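Local coordinates for EscN (Escherichia coli O127:H6, PDB 2OBL), which belongs to the ATP synthase alpha/beta family and is probably a type III secretion system component, represented here by its C-terminal part with a P-loop-type core, at residues Gly106-Gly109 against Arg110-Asn113; Gln326-Thr329 against Lys330-Ser333. The protein carries 1 engineered substitution. All coordinates share one frame; numbering follows the deposited sequence.

Interaction 1: Gly106-Gly109 against Arg110-Asn113; sequences GERG and REVN
OE1 of Glu111 is held by the Arg108 guanidinium and by a water, while OE2 of Glu111 goes to Arg110. OE1 of Glu111 lies over one face of the Arg108 guanidinium, 3.0 Å from NH2 of Arg108. No N-H points at it, so this salt bridge rests on charge alone. The two flat groups are turned 59° against each other. OE2 of Glu111 is met nearly along its C-O axis by NH2 of Arg110, at 2.9 Å. The carboxylate thus joins two arginines, whose guanidinium planes are only 13° apart, into one salt-bridge network. The contact is a helix start: Arg108 is the N-cap residue of helix 109-116, which follows strand 99-105 of the nucleotide-binding domain. The carbonyl O of Arg108 accepts Val112 N at 3.2 Å, and Asn113 N reaches Gly109 O at 2.9 Å. CG of Arg108 lies anti to its carbonyl carbon (chi1 -72°), and the bend at chi3 brings the guanidinium over to Glu111. The water accepts from Arg108 N and donates to both OE1 of Glu107 and OE1 of Glu111. It bridges the two carboxylates. OE2 of Glu107 forms a salt bridge with Arg171.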
# COMPACT_ATOMS: atom_id res chain seq x y z
N GLY A 106 -7.28 -14.07 1.40
CA GLY A 106 -8.69 -14.14 1.80
C GLY A 106 -9.74 -13.82 0.75
O GLY A 106 -10.94 -13.80 1.07
N GLU A 107 -9.32 -13.55 -0.48
CA GLU A 107 -10.29 -13.29 -1.56
C GLU A 107 -10.55 -14.57 -2.35
O GLU A 107 -9.88 -15.58 -2.16
CB GLU A 107 -9.82 -12.17 -2.50
CG GLU A 107 -9.38 -10.87 -1.81
CD GLU A 107 -10.51 -10.02 -1.28
OE1 GLU A 107 -11.66 -10.17 -1.76
OE2 GLU A 107 -10.24 -9.19 -0.38
N ARG A 108 -11.55 -14.53 -3.23
CA ARG A 108 -11.82 -15.68 -4.10
C ARG A 108 -10.84 -15.72 -5.26
O ARG A 108 -10.25 -14.70 -5.62
CB ARG A 108 -13.25 -15.62 -4.62
CG ARG A 108 -14.29 -15.93 -3.56
CD ARG A 108 -15.69 -15.79 -4.12
NE ARG A 108 -15.95 -14.46 -4.65
CZ ARG A 108 -16.08 -14.18 -5.94
NH1 ARG A 108 -15.98 -15.14 -6.85
NH2 ARG A 108 -16.32 -12.92 -6.33
N GLY A 109 -10.68 -16.89 -5.87
CA GLY A 109 -9.78 -17.05 -7.01
C GLY A 109 -10.03 -16.03 -8.11
O GLY A 109 -9.11 -15.54 -8.76
N ARG A 110 -11.30 -15.71 -8.31
CA ARG A 110 -11.69 -14.75 -9.33
C ARG A 110 -10.99 -13.40 -9.13
O ARG A 110 -10.43 -12.83 -10.07
CB ARG A 110 -13.21 -14.57 -9.31
CG ARG A 110 -13.71 -13.47 -10.19
CD ARG A 110 -15.22 -13.50 -10.26
NE ARG A 110 -15.71 -12.53 -11.24
CZ ARG A 110 -15.90 -11.25 -10.98
NH1 ARG A 110 -16.34 -10.44 -11.94
NH2 ARG A 110 -15.64 -10.76 -9.78
N GLU A 111 -11.00 -12.90 -7.89
CA GLU A 111 -10.38 -11.62 -7.58
C GLU A 111 -8.87 -11.70 -7.67
O GLU A 111 -8.21 -10.73 -8.02
CB GLU A 111 -10.79 -11.11 -6.19
CG GLU A 111 -12.11 -10.37 -6.18
CD GLU A 111 -13.29 -11.28 -6.43
OE1 GLU A 111 -13.56 -12.14 -5.57
OE2 GLU A 111 -13.96 -11.15 -7.48
N VAL A 112 -8.31 -12.86 -7.35
CA VAL A 112 -6.87 -13.04 -7.45
C VAL A 112 -6.46 -12.95 -8.92
O VAL A 112 -5.52 -12.25 -9.28
CB VAL A 112 -6.43 -14.40 -6.86
CG1 VAL A 112 -4.94 -14.59 -7.05
CG2 VAL A 112 -6.79 -14.47 -5.38
N ASN A 113 -7.17 -13.67 -9.78
CA ASN A 113 -6.81 -13.66 -11.18
C ASN A 113 -6.98 -12.28 -11.82
O ASN A 113 -6.19 -11.88 -12.67
CB ASN A 113 -7.53 -14.78 -11.95
CG ASN A 113 -7.03 -16.15 -11.53
OD1 ASN A 113 -7.77 -17.13 -11.55
ND2 ASN A 113 -5.77 -16.22 -11.12
O HOH W 1 -13.23 -12.12 -3.13

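Interaction 2: Gln326-Thr329 against Lys330-Ser333; sequences QQST and KDIS
A type I beta turn from Ser328 to Asp331 bends the loop between helices 318-325 and 335-345. Asp331 N donates to Ser328 O at 3.1 Å to close it. A side chain adds the straighter bond: NE2 of Gln327 donates a hydrogen bond to the carbonyl O of Asp331 at 2.9 Å, with an N-H...O angle of 166°. That oxygen lies in the amide plane of Gln327. CG of Gln327 is anti to the backbone N (chi1 -172°), and the chain is extended beyond it, which carries the amide across to Asp331. The planes of the Gln327 amide and the Asp331 carboxylate are 70° apart, and the two side chains cross at about a right angle. Asp331 is also the centre of an inverse gamma turn, so two turns overlap in this part of the C-terminal domain. A water lies 2.8 Å from Ser328 O and also close to Asp331 O, with more acceptors in reach than it has protons. OG of Ser328 sits tightly against CB of Asp331, at 3.0 Å. CD1 of Ile332 touches the carbonyl O of Thr329 at 3.6 Å. Arg60 holds the far ends: its backbone N donates to OE1 of Gln327, and its NH2 forms a salt bridge with OD2 of Asp331.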
# COMPACT_ATOMS: atom_id res chain seq x y z
N GLN A 326 -5.46 12.78 -11.15
CA GLN A 326 -6.11 11.69 -11.85
C GLN A 326 -5.09 11.13 -12.83
O GLN A 326 -4.32 11.89 -13.45
CB GLN A 326 -7.40 12.15 -12.56
CG GLN A 326 -8.50 12.56 -11.59
CD GLN A 326 -9.74 13.08 -12.30
OE1 GLN A 326 -10.23 14.16 -12.00
NE2 GLN A 326 -10.23 12.30 -13.27
N GLN A 327 -5.06 9.81 -12.95
CA GLN A 327 -4.02 9.15 -13.72
C GLN A 327 -4.50 7.77 -14.15
O GLN A 327 -4.86 6.94 -13.32
CB GLN A 327 -2.78 9.00 -12.86
CG GLN A 327 -1.55 8.49 -13.58
CD GLN A 327 -0.37 8.42 -12.64
OE1 GLN A 327 -0.48 8.79 -11.48
NE2 GLN A 327 0.76 7.94 -13.13
N SER A 328 -4.50 7.54 -15.46
CA SER A 328 -4.88 6.23 -15.98
C SER A 328 -3.73 5.24 -15.82
O SER A 328 -2.59 5.63 -15.58
CB SER A 328 -5.24 6.33 -17.46
OG SER A 328 -4.09 6.67 -18.21
N THR A 329 -4.05 3.96 -15.97
CA THR A 329 -3.07 2.90 -15.87
C THR A 329 -1.91 3.07 -16.87
O THR A 329 -0.76 2.82 -16.53
CB THR A 329 -3.75 1.53 -16.09
OG1 THR A 329 -4.57 1.23 -14.95
CG2 THR A 329 -2.73 0.43 -16.27
N LYS A 330 -2.22 3.51 -18.08
CA LYS A 330 -1.17 3.67 -19.10
C LYS A 330 -0.56 5.07 -19.11
O LYS A 330 0.38 5.34 -19.86
CB LYS A 330 -1.70 3.29 -20.48
CG LYS A 330 -2.57 4.35 -21.15
CD LYS A 330 -2.87 3.94 -22.59
CE LYS A 330 -3.84 4.90 -23.26
NZ LYS A 330 -4.19 4.43 -24.63
N ASP A 331 -1.08 5.95 -18.26
CA ASP A 331 -0.57 7.31 -18.08
C ASP A 331 0.67 7.26 -17.19
O ASP A 331 0.56 7.42 -15.97
CB ASP A 331 -1.66 8.17 -17.45
CG ASP A 331 -1.26 9.63 -17.30
OD1 ASP A 331 -0.09 9.98 -17.54
OD2 ASP A 331 -2.15 10.42 -16.93
N ILE A 332 1.83 7.04 -17.80
CA ILE A 332 3.10 6.82 -17.10
C ILE A 332 3.82 8.14 -16.80
O ILE A 332 3.74 9.09 -17.59
CB ILE A 332 4.05 5.92 -17.96
CG1 ILE A 332 3.33 4.65 -18.42
CG2 ILE A 332 5.33 5.58 -17.19
CD1 ILE A 332 2.58 3.92 -17.30
N SER A 333 4.54 8.18 -15.68
CA SER A 333 5.18 9.42 -15.21
C SER A 333 6.39 9.15 -14.29
O SER A 333 6.24 8.59 -13.21
CB SER A 333 4.15 10.30 -14.49
OG SER A 333 4.67 11.58 -14.20
O HOH W 2 0.09 5.21 -14.86

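From the N terminus, the chain first reaches interaction 1, where the loop after strand 99-105 turns into helix 109-116. Interaction 2 comes more than 200 residues later, in the loop joining helices 318-325 and 335-345. Both are local and close only short pieces of chain. They stand in series and neither nests in nor crosses the other. The centres of interaction 1 and interaction 2 are about 25 Å apart. The nearest atoms of interaction 1 and interaction 2 are about 13 Å apart. The first sits at an end of the parallel strands of the nucleotide-binding domain. The second joins two helices of the C-terminal domain and reaches back to that core through Arg60 and helix 84-94.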